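Local coordinates for protein multicopper oxidase type 1 (Nitrosomonas europaea, PDB 3G5W) that probably works as a laccase-like oxidoreductase, a two-domain multicopper oxidase that binds a mononuclear copper and copper-oxygen centres, at residues 6-12 with 23-29; 113-118 with 144-150; 168-172 with 294-298; 244-250 with 269-274. All coordinates share one frame; numbering follows the deposited sequence.

Contact 1: 6-12 with 23-29; sequences DLSIEDT and HTFAFNG
E10 with A26 and T12 with T24 form hydrogen-bonded pairs, and I9 with F27 and D11 with F25 non-hydrogen-bonded ones, between strands that run antiparallel at 161°. At the E10 pair the bonds are E10 N to A26 O, 2.9 Å, and A26 N to E10 O, 2.8 Å. Two residues toward the start of 6-12, at S8 and N28, the pattern is completed by a side chain. N28 N still donates to S8 O at 2.7 Å, but the return bond runs from S8 N to the amide oxygen N28 OD1, 3.0 Å and nearly straight at 168°. N28 CG lies beside its own backbone N, opposite the carbonyl carbon (chi1 -80°), which folds the amide back over the neighbouring strand; ND2 then passes L7 CD2 at 3.6 Å and is held by N309. With an alanine here, S8 N would probably be left without its cross-strand acceptor and N309 without its mate. This is the first beta hairpin of the N-terminal cupredoxin domain, and the face bearing I9, F25 and F27 looks toward the mononuclear copper: F25 meets the rings of H56 and H111, and I9 touches M117. I9 CG1 lies alongside F27 CE1 at 3.8 Å. S8 OG donates to E10 OE1 at 2.6 Å; on the face of E10 and T12, T24 OG1 reaches T12 O at 2.8 Å from above the carbonyl plane, adding to the bond from T24 N.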
# COMPACT_ATOMS: atom_id res chain seq x y z
N ASP A 6 27.01 23.49 -4.67
CA ASP A 6 26.15 24.45 -5.35
C ASP A 6 25.13 23.71 -6.22
O ASP A 6 25.49 22.76 -6.93
CB ASP A 6 26.96 25.41 -6.24
CG ASP A 6 27.81 26.39 -5.44
OD1 ASP A 6 27.52 26.67 -4.25
OD2 ASP A 6 28.79 26.92 -6.01
N LEU A 7 23.88 24.16 -6.17
CA LEU A 7 22.86 23.69 -7.10
C LEU A 7 22.15 24.85 -7.79
O LEU A 7 21.82 25.84 -7.15
CB LEU A 7 21.81 22.83 -6.38
CG LEU A 7 22.18 21.41 -5.94
CD1 LEU A 7 21.04 20.81 -5.14
CD2 LEU A 7 22.50 20.52 -7.13
N SER A 8 21.90 24.70 -9.08
CA SER A 8 21.00 25.59 -9.80
C SER A 8 19.71 24.84 -10.07
O SER A 8 19.71 23.61 -10.11
CB SER A 8 21.63 26.05 -11.11
OG SER A 8 21.82 24.95 -11.98
N ILE A 9 18.61 25.57 -10.23
CA ILE A 9 17.35 24.97 -10.66
C ILE A 9 17.08 25.52 -12.06
O ILE A 9 16.96 26.73 -12.22
CB ILE A 9 16.18 25.32 -9.71
CG1 ILE A 9 16.60 25.19 -8.24
CG2 ILE A 9 14.95 24.46 -10.04
CD1 ILE A 9 15.57 25.67 -7.23
N GLU A 10 17.00 24.64 -13.05
CA GLU A 10 16.89 25.08 -14.45
C GLU A 10 15.70 24.44 -15.17
O GLU A 10 15.41 23.26 -14.96
CB GLU A 10 18.18 24.73 -15.21
CG GLU A 10 19.45 25.35 -14.63
CD GLU A 10 20.73 24.74 -15.19
OE1 GLU A 10 21.79 24.91 -14.55
OE2 GLU A 10 20.70 24.09 -16.26
N ASP A 11 15.03 25.22 -16.02
CA ASP A 11 14.03 24.69 -16.94
C ASP A 11 14.74 23.76 -17.93
O ASP A 11 15.66 24.19 -18.65
CB ASP A 11 13.32 25.82 -17.69
CG ASP A 11 12.39 26.61 -16.79
OD1 ASP A 11 12.73 27.77 -16.47
OD2 ASP A 11 11.32 26.08 -16.39
N THR A 12 14.32 22.50 -17.95
CA THR A 12 15.06 21.43 -18.61
C THR A 12 14.14 20.43 -19.30
O THR A 12 13.13 20.01 -18.73
CB THR A 12 15.94 20.68 -17.57
OG1 THR A 12 16.84 21.62 -16.94
CG2 THR A 12 16.75 19.57 -18.21
N HIS A 23 8.79 18.56 -19.58
CA HIS A 23 9.35 19.81 -19.09
C HIS A 23 9.60 19.65 -17.58
O HIS A 23 8.68 19.32 -16.82
CB HIS A 23 8.37 20.95 -19.36
CG HIS A 23 8.92 22.32 -19.10
ND1 HIS A 23 9.57 22.66 -17.92
CD2 HIS A 23 8.89 23.45 -19.84
CE1 HIS A 23 9.92 23.93 -17.97
NE2 HIS A 23 9.53 24.43 -19.13
N THR A 24 10.84 19.88 -17.16
CA THR A 24 11.23 19.71 -15.76
C THR A 24 11.92 20.94 -15.21
O THR A 24 12.49 21.75 -15.96
CB THR A 24 12.16 18.48 -15.56
OG1 THR A 24 13.40 18.68 -16.27
CG2 THR A 24 11.50 17.19 -16.02
N PHE A 25 11.87 21.08 -13.88
CA PHE A 25 12.63 22.10 -13.16
C PHE A 25 13.76 21.36 -12.45
O PHE A 25 13.64 20.97 -11.29
CB PHE A 25 11.75 22.86 -12.16
CG PHE A 25 10.40 23.26 -12.69
CD1 PHE A 25 10.27 23.83 -13.96
CD2 PHE A 25 9.25 23.09 -11.92
CE1 PHE A 25 9.02 24.20 -14.45
CE2 PHE A 25 7.99 23.47 -12.41
CZ PHE A 25 7.88 24.01 -13.68
N ALA A 26 14.86 21.18 -13.17
CA ALA A 26 15.89 20.22 -12.78
C ALA A 26 17.04 20.83 -12.01
O ALA A 26 17.62 21.85 -12.41
CB ALA A 26 16.40 19.51 -14.02
N PHE A 27 17.41 20.18 -10.91
CA PHE A 27 18.60 20.57 -10.17
C PHE A 27 19.85 20.27 -11.02
O PHE A 27 20.04 19.14 -11.47
CB PHE A 27 18.66 19.87 -8.81
CG PHE A 27 17.50 20.20 -7.90
CD1 PHE A 27 17.38 21.47 -7.34
CD2 PHE A 27 16.52 19.25 -7.60
CE1 PHE A 27 16.30 21.79 -6.50
CE2 PHE A 27 15.45 19.56 -6.76
CZ PHE A 27 15.34 20.83 -6.21
N ASN A 28 20.66 21.31 -11.24
CA ASN A 28 21.83 21.26 -12.13
C ASN A 28 21.49 20.72 -13.53
O ASN A 28 22.32 20.08 -14.17
CB ASN A 28 22.99 20.47 -11.50
CG ASN A 28 23.79 21.29 -10.49
OD1 ASN A 28 23.49 22.46 -10.23
ND2 ASN A 28 24.81 20.67 -9.90
N GLY A 29 20.27 21.00 -13.99
CA GLY A 29 19.81 20.58 -15.31
C GLY A 29 19.77 19.08 -15.57
O GLY A 29 19.81 18.66 -16.73
O HOH W 1 27.94 21.98 -9.14

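Contact 2: 113-118 with 144-150; sequences TMRGMW and SDWVSSW
A bend at chi2 (-66°) swings the R115 guanidinium to the carbonyl of W150, while M114 sends CG between its backbone N and carbonyl carbon (chi1 66°) and curls to lie against V147 and W150. The arginine grips end-on: NH1 and NH2 approach W150 O from the same face of its plane, at 2.8 and 3.2 Å, and the oxygen lies in the guanidinium plane. M114 CG rests over one face of that group, and further bonds fix it: E110 pairs with NE, E156 O accepts from NH1, and H23 O and A151 O accept from NH2. M114 SD sits 3.8 Å from W150 CB and obliquely beside the indole, a Met-aromatic contact, and its CE touches V147 CG2 at 3.9 Å. The W146 ring packs against the backbone of 113-116, with T113 O over one face and W146 CZ3 3.5 Å from M114 O, a buried carbonyl without a polar partner. W146 CZ2 comes to the edge of the W118 ring. A water accepts from D145 N at 2.9 Å and lies close to T113 O. The contact joins the end of helix 108-114 and the loop carrying the copper ligand M117 to the end of strand 137-146 and the 3-10 segment 148-150 of the second domain; F22 of strand 20-27 packs against M114, R115 and W146, while T168 of strand 166-169 holds W146 NE1.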
# COMPACT_ATOMS: atom_id res chain seq x y z
N THR A 113 6.01 15.24 -8.25
CA THR A 113 5.37 14.21 -9.08
C THR A 113 5.80 14.24 -10.55
O THR A 113 6.13 13.18 -11.12
CB THR A 113 3.83 14.27 -8.98
OG1 THR A 113 3.44 14.18 -7.60
CG2 THR A 113 3.16 13.14 -9.77
N MET A 114 5.81 15.42 -11.17
CA MET A 114 6.04 15.49 -12.62
C MET A 114 7.01 16.55 -13.15
O MET A 114 7.06 16.78 -14.36
CB MET A 114 4.70 15.57 -13.37
CG MET A 114 3.89 16.84 -13.13
SD MET A 114 2.20 16.71 -13.78
CE MET A 114 1.42 15.66 -12.54
N ARG A 115 7.79 17.18 -12.28
CA ARG A 115 8.80 18.14 -12.77
C ARG A 115 10.23 17.73 -12.42
O ARG A 115 11.16 18.53 -12.55
CB ARG A 115 8.49 19.57 -12.29
CG ARG A 115 7.10 20.10 -12.71
CD ARG A 115 6.96 20.27 -14.22
NE ARG A 115 5.56 20.47 -14.59
CZ ARG A 115 5.02 20.15 -15.77
NH1 ARG A 115 3.73 20.36 -15.98
NH2 ARG A 115 5.76 19.60 -16.73
N GLY A 116 10.39 16.48 -11.98
CA GLY A 116 11.70 15.88 -11.73
C GLY A 116 12.57 16.54 -10.66
O GLY A 116 13.79 16.48 -10.74
N MET A 117 11.93 17.16 -9.66
CA MET A 117 12.65 17.91 -8.63
C MET A 117 13.03 17.00 -7.46
O MET A 117 12.50 17.15 -6.37
CB MET A 117 11.83 19.11 -8.14
CG MET A 117 11.39 20.07 -9.25
SD MET A 117 11.03 21.71 -8.62
CE MET A 117 12.69 22.33 -8.28
N TRP A 118 13.94 16.07 -7.72
CA TRP A 118 14.35 15.07 -6.72
C TRP A 118 15.67 14.40 -7.09
O TRP A 118 16.01 14.25 -8.26
CB TRP A 118 13.24 14.02 -6.48
CG TRP A 118 12.49 13.61 -7.74
CD1 TRP A 118 11.27 14.08 -8.15
CD2 TRP A 118 12.92 12.68 -8.73
NE1 TRP A 118 10.92 13.50 -9.34
CE2 TRP A 118 11.91 12.64 -9.73
CE3 TRP A 118 14.05 11.87 -8.89
CZ2 TRP A 118 12.00 11.81 -10.86
CZ3 TRP A 118 14.15 11.06 -10.01
CH2 TRP A 118 13.12 11.03 -10.98
N SER A 144 9.16 6.86 -10.15
CA SER A 144 8.31 8.02 -10.42
C SER A 144 7.15 7.68 -11.34
O SER A 144 7.26 6.77 -12.17
CB SER A 144 9.12 9.14 -11.06
OG SER A 144 10.03 9.70 -10.14
N ASP A 145 6.06 8.42 -11.18
CA ASP A 145 4.84 8.26 -11.98
C ASP A 145 4.49 9.60 -12.64
O ASP A 145 4.50 10.64 -11.98
CB ASP A 145 3.70 7.78 -11.07
CG ASP A 145 4.16 6.70 -10.10
OD1 ASP A 145 4.41 5.57 -10.56
OD2 ASP A 145 4.29 6.98 -8.89
N TRP A 146 4.19 9.57 -13.94
CA TRP A 146 4.06 10.81 -14.72
C TRP A 146 2.70 10.91 -15.40
O TRP A 146 2.13 9.89 -15.78
CB TRP A 146 5.17 10.91 -15.78
CG TRP A 146 6.58 10.72 -15.27
CD1 TRP A 146 7.17 9.54 -14.89
CD2 TRP A 146 7.58 11.73 -15.10
NE1 TRP A 146 8.46 9.76 -14.49
CE2 TRP A 146 8.74 11.09 -14.60
CE3 TRP A 146 7.61 13.12 -15.30
CZ2 TRP A 146 9.93 11.79 -14.32
CZ3 TRP A 146 8.79 13.81 -15.03
CH2 TRP A 146 9.93 13.15 -14.53
N VAL A 147 2.21 12.14 -15.55
CA VAL A 147 0.96 12.44 -16.26
C VAL A 147 1.29 13.21 -17.54
O VAL A 147 1.55 14.42 -17.50
CB VAL A 147 -0.02 13.25 -15.38
CG1 VAL A 147 -1.33 13.54 -16.13
CG2 VAL A 147 -0.32 12.52 -14.06
N SER A 148 1.29 12.52 -18.69
CA SER A 148 1.79 13.10 -19.94
C SER A 148 0.99 14.30 -20.48
O SER A 148 1.52 15.11 -21.25
CB SER A 148 1.95 12.04 -21.03
OG SER A 148 0.70 11.63 -21.54
N SER A 149 -0.27 14.42 -20.07
CA SER A 149 -1.11 15.55 -20.49
C SER A 149 -0.54 16.89 -20.02
O SER A 149 -0.85 17.94 -20.59
CB SER A 149 -2.55 15.39 -20.01
OG SER A 149 -2.64 15.59 -18.61
N TRP A 150 0.32 16.87 -19.00
CA TRP A 150 0.96 18.09 -18.49
C TRP A 150 2.43 18.22 -18.88
O TRP A 150 3.11 19.14 -18.42
CB TRP A 150 0.81 18.20 -16.97
CG TRP A 150 -0.62 18.13 -16.48
CD1 TRP A 150 -1.19 17.12 -15.76
CD2 TRP A 150 -1.65 19.11 -16.69
NE1 TRP A 150 -2.51 17.41 -15.51
CE2 TRP A 150 -2.82 18.62 -16.07
CE3 TRP A 150 -1.69 20.36 -17.34
CZ2 TRP A 150 -4.03 19.33 -16.07
CZ3 TRP A 150 -2.90 21.07 -17.35
CH2 TRP A 150 -4.05 20.55 -16.72
O HOH W 2 5.89 10.88 -9.66

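Contact 3: 168-172 with 294-298; sequences TINAK and DFYYE
N170 and F295 supply the direct hydrogen bond of this contact: N170 ND2 donates to F295 O at 2.9 Å and 153°, in the carbonyl plane and on a lone pair. F295 CG lies opposite its backbone N (chi1 178°), which sends the ring across the turn of 169-172, where F295 CZ stands 3.3 Å from I169 O. K172 CG meets the edge of that ring, 3.5 Å from F295 CE2. Y296 receives I169 CG2 at its own edge, 3.8 Å from CE1, and carries F295 CD1 over one face. Behind this shell, I169 to K172 form a type I' turn and D294 to Y297 a type I turn, the latter braced by E298, whose carboxylate accepts from D294 N and Y296 N. Q178 O holds Y296 OH. N170 also binds strand 137-146, through OD1 to M142 N and ND2 to I140 O. A leucine here, lacking the amide, would probably leave F295 O, I140 O and M142 N short of a polar partner and the 294-298 loop less firmly tied. With its oxygen and nitrogen both engaged, the amide is fixed in rotation, and an uncharged group joins the loop to the second domain's sheet.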
# COMPACT_ATOMS: atom_id res chain seq x y z
N THR A 168 8.72 5.43 -14.36
CA THR A 168 10.16 5.45 -14.61
C THR A 168 11.01 4.96 -13.43
O THR A 168 10.60 5.07 -12.28
CB THR A 168 10.65 6.87 -15.03
OG1 THR A 168 10.42 7.81 -13.97
CG2 THR A 168 9.96 7.37 -16.32
N ILE A 169 12.17 4.40 -13.75
CA ILE A 169 13.28 4.26 -12.79
C ILE A 169 14.32 5.30 -13.21
O ILE A 169 14.79 5.28 -14.35
CB ILE A 169 13.97 2.86 -12.84
CG1 ILE A 169 12.96 1.72 -12.64
CG2 ILE A 169 15.10 2.79 -11.79
CD1 ILE A 169 13.53 0.32 -12.90
N ASN A 170 14.65 6.22 -12.30
CA ASN A 170 15.59 7.32 -12.59
C ASN A 170 15.24 8.05 -13.90
O ASN A 170 16.11 8.31 -14.74
CB ASN A 170 17.04 6.82 -12.59
CG ASN A 170 17.43 6.20 -11.26
OD1 ASN A 170 16.76 6.40 -10.25
ND2 ASN A 170 18.52 5.43 -11.25
N ALA A 171 13.95 8.34 -14.05
CA ALA A 171 13.43 9.13 -15.17
C ALA A 171 13.52 8.48 -16.56
O ALA A 171 13.37 9.18 -17.57
CB ALA A 171 14.06 10.54 -15.19
N LYS A 172 13.75 7.17 -16.62
CA LYS A 172 13.56 6.41 -17.87
C LYS A 172 12.58 5.25 -17.71
O LYS A 172 12.52 4.60 -16.67
CB LYS A 172 14.88 5.86 -18.42
CG LYS A 172 15.96 6.92 -18.68
CD LYS A 172 15.50 7.99 -19.67
CE LYS A 172 15.83 7.65 -21.10
NZ LYS A 172 16.17 8.91 -21.85
N ASP A 294 26.70 3.96 -14.84
CA ASP A 294 26.28 4.99 -13.88
C ASP A 294 24.80 5.42 -13.96
O ASP A 294 24.43 6.46 -13.39
CB ASP A 294 27.20 6.22 -13.96
CG ASP A 294 27.47 6.83 -12.59
OD1 ASP A 294 27.31 6.14 -11.57
OD2 ASP A 294 27.87 8.01 -12.55
N PHE A 295 23.95 4.63 -14.63
CA PHE A 295 22.52 4.92 -14.70
C PHE A 295 21.80 4.75 -13.35
O PHE A 295 20.70 5.28 -13.14
CB PHE A 295 21.84 4.07 -15.79
CG PHE A 295 20.35 4.30 -15.88
CD1 PHE A 295 19.46 3.38 -15.31
CD2 PHE A 295 19.85 5.44 -16.49
CE1 PHE A 295 18.09 3.59 -15.36
CE2 PHE A 295 18.47 5.66 -16.55
CZ PHE A 295 17.59 4.74 -15.98
N TYR A 296 22.43 4.00 -12.44
CA TYR A 296 21.92 3.86 -11.07
C TYR A 296 22.90 4.50 -10.08
O TYR A 296 22.87 4.21 -8.89
CB TYR A 296 21.65 2.38 -10.72
CG TYR A 296 20.72 1.71 -11.70
CD1 TYR A 296 19.34 1.90 -11.62
CD2 TYR A 296 21.22 0.89 -12.71
CE1 TYR A 296 18.48 1.31 -12.53
CE2 TYR A 296 20.36 0.29 -13.63
CZ TYR A 296 18.99 0.51 -13.53
OH TYR A 296 18.13 -0.07 -14.42
N TYR A 297 23.74 5.40 -10.60
CA TYR A 297 24.81 6.03 -9.82
C TYR A 297 25.77 5.00 -9.24
O TYR A 297 26.48 5.29 -8.27
CB TYR A 297 24.24 6.90 -8.69
CG TYR A 297 23.85 8.31 -9.08
CD1 TYR A 297 24.75 9.15 -9.74
CD2 TYR A 297 22.60 8.81 -8.77
CE1 TYR A 297 24.40 10.46 -10.09
CE2 TYR A 297 22.23 10.12 -9.12
CZ TYR A 297 23.14 10.93 -9.78
OH TYR A 297 22.78 12.22 -10.13
N GLU A 298 25.82 3.81 -9.83
CA GLU A 298 26.64 2.72 -9.29
C GLU A 298 28.14 2.98 -9.44
O GLU A 298 28.94 2.47 -8.65
CB GLU A 298 26.23 1.36 -9.90
CG GLU A 298 26.78 1.07 -11.29
CD GLU A 298 25.97 1.68 -12.43
OE1 GLU A 298 26.35 1.45 -13.60
OE2 GLU A 298 24.95 2.37 -12.18

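Contact 4: 244-250 with 269-274; sequences NPGLWMI and MTTIEY
In a five-stranded sheet of the second cupredoxin domain, strands 247-252 and 269-274 run antiparallel, W248 with I272 and I250 with T270 forming the hydrogen-bonded pairs. I272 N reaches W248 O at 2.7 Å, and W248 N returns a bond to I272 O at 3.0 Å. Just before strand 247-252, the chain of N244 and P245 crosses one face of the Y274 ring; P245 CA stands 3.4 Å from the ring centroid, only 15° off the normal, in a CH-pi contact. W248 meets the same tyrosine rim to rim, the planes 74° apart, with Y274 CE2 3.6 Å from W248 NE1. That indole nitrogen donates to N244 O at 2.8 Å, almost in line with the carbonyl. At the other end M249, bent at chi2 (-54°) and again at chi3, sets CE tightly against M269 CG, 3.4 Å away, while its SD meets T271 CG2 at 3.6 Å. W69 of a neighbouring subunit packs on L247 and W248, and V74 of that subunit on M249. Between the strands the chemistry is backbone bonding and apolar contact; E273 instead forms a salt bridge with R181 through OE2 and a hydrogen bond with Y284 OH through OE1, and W248 and Y274 hold the incoming chain.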
# COMPACT_ATOMS: atom_id res chain seq x y z
N ASN A 244 22.99 -17.05 -8.52
CA ASN A 244 22.13 -17.79 -9.43
C ASN A 244 22.21 -17.24 -10.86
O ASN A 244 21.31 -16.52 -11.29
CB ASN A 244 20.68 -17.78 -8.87
CG ASN A 244 19.71 -18.62 -9.69
OD1 ASN A 244 18.48 -18.48 -9.55
ND2 ASN A 244 20.23 -19.50 -10.53
N PRO A 245 23.30 -17.56 -11.59
CA PRO A 245 23.48 -17.04 -12.95
C PRO A 245 22.32 -17.26 -13.91
O PRO A 245 21.79 -18.38 -14.03
CB PRO A 245 24.75 -17.75 -13.44
CG PRO A 245 25.52 -18.00 -12.17
CD PRO A 245 24.45 -18.39 -11.18
N GLY A 246 21.92 -16.17 -14.56
CA GLY A 246 20.85 -16.16 -15.56
C GLY A 246 20.55 -14.73 -15.99
O GLY A 246 21.31 -13.81 -15.70
N LEU A 247 19.45 -14.57 -16.72
CA LEU A 247 18.91 -13.25 -17.04
C LEU A 247 17.59 -13.13 -16.30
O LEU A 247 16.69 -13.96 -16.47
CB LEU A 247 18.73 -13.09 -18.56
CG LEU A 247 20.00 -13.25 -19.42
CD1 LEU A 247 19.69 -13.13 -20.90
CD2 LEU A 247 21.10 -12.25 -19.02
N TRP A 248 17.48 -12.10 -15.46
CA TRP A 248 16.42 -12.02 -14.46
C TRP A 248 15.70 -10.68 -14.47
O TRP A 248 16.32 -9.63 -14.37
CB TRP A 248 17.00 -12.23 -13.06
CG TRP A 248 17.78 -13.50 -12.90
CD1 TRP A 248 19.14 -13.63 -12.81
CD2 TRP A 248 17.24 -14.82 -12.82
NE1 TRP A 248 19.47 -14.96 -12.66
CE2 TRP A 248 18.33 -15.71 -12.66
CE3 TRP A 248 15.94 -15.34 -12.86
CZ2 TRP A 248 18.16 -17.10 -12.55
CZ3 TRP A 248 15.77 -16.72 -12.74
CH2 TRP A 248 16.87 -17.58 -12.58
N MET A 249 14.38 -10.73 -14.58
CA MET A 249 13.57 -9.52 -14.54
C MET A 249 13.54 -8.93 -13.15
O MET A 249 13.49 -9.65 -12.15
CB MET A 249 12.13 -9.80 -14.97
CG MET A 249 11.95 -10.31 -16.38
SD MET A 249 12.70 -9.32 -17.70
CE MET A 249 11.98 -7.72 -17.41
N ILE A 250 13.59 -7.60 -13.09
CA ILE A 250 13.14 -6.86 -11.92
C ILE A 250 12.16 -5.81 -12.43
O ILE A 250 12.44 -5.09 -13.38
CB ILE A 250 14.32 -6.25 -11.10
CG1 ILE A 250 13.84 -5.06 -10.25
CG2 ILE A 250 15.48 -5.85 -11.99
CD1 ILE A 250 14.81 -4.68 -9.18
N MET A 269 10.79 -1.34 -15.14
CA MET A 269 11.26 -2.66 -15.53
C MET A 269 12.73 -2.59 -15.97
O MET A 269 13.12 -1.68 -16.71
CB MET A 269 10.36 -3.19 -16.66
CG MET A 269 10.75 -4.50 -17.28
SD MET A 269 9.31 -5.44 -17.86
CE MET A 269 8.52 -4.31 -19.01
N THR A 270 13.53 -3.54 -15.50
CA THR A 270 14.86 -3.78 -16.07
C THR A 270 15.22 -5.27 -15.91
O THR A 270 14.37 -6.09 -15.55
CB THR A 270 15.96 -2.81 -15.51
OG1 THR A 270 17.16 -2.95 -16.29
CG2 THR A 270 16.29 -3.07 -14.04
N THR A 271 16.47 -5.62 -16.22
CA THR A 271 16.95 -6.98 -16.00
C THR A 271 18.24 -6.99 -15.19
O THR A 271 18.96 -5.99 -15.14
CB THR A 271 17.19 -7.75 -17.33
OG1 THR A 271 18.27 -7.14 -18.04
CG2 THR A 271 15.95 -7.74 -18.19
N ILE A 272 18.51 -8.13 -14.57
CA ILE A 272 19.82 -8.43 -14.00
C ILE A 272 20.52 -9.40 -14.96
O ILE A 272 19.97 -10.46 -15.27
CB ILE A 272 19.70 -9.10 -12.61
CG1 ILE A 272 19.09 -8.13 -11.58
CG2 ILE A 272 21.06 -9.64 -12.13
CD1 ILE A 272 18.54 -8.82 -10.34
N GLU A 273 21.71 -9.02 -15.42
CA GLU A 273 22.51 -9.85 -16.35
C GLU A 273 23.78 -10.38 -15.66
O GLU A 273 24.63 -9.59 -15.24
CB GLU A 273 22.94 -9.02 -17.57
CG GLU A 273 21.81 -8.48 -18.44
CD GLU A 273 22.29 -7.54 -19.54
OE1 GLU A 273 21.48 -7.24 -20.45
OE2 GLU A 273 23.46 -7.11 -19.52
N TYR A 274 23.91 -11.70 -15.56
CA TYR A 274 25.15 -12.31 -15.08
C TYR A 274 26.13 -12.49 -16.23
O TYR A 274 25.76 -12.96 -17.31
CB TYR A 274 24.90 -13.68 -14.48
CG TYR A 274 24.33 -13.72 -13.10
CD1 TYR A 274 25.09 -14.23 -12.04
CD2 TYR A 274 23.01 -13.32 -12.84
CE1 TYR A 274 24.57 -14.33 -10.78
CE2 TYR A 274 22.48 -13.42 -11.55
CZ TYR A 274 23.28 -13.92 -10.54
OH TYR A 274 22.80 -14.05 -9.27

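From the N terminus, contact 1 closes first, a short hairpin loop in the first domain. Contact 2 follows in series and touches it: the loop after helix 108-114 runs beside strand 20-27, bonding through R115 to H23 and F25, and joins the segment that carries the copper ligand M117 to the second domain. Contact 3 opens next, with strand 166-169 beside strand 137-146 of contact 2, and closes a long loop back from 294-298. Contact 4, nested inside that loop, pairs two neighbouring strands of the other sheet of the second domain; Y296 touches T270 and I169 touches M269. No pair crosses. The centres of contacts 1 and 4 lie about 33 Å apart.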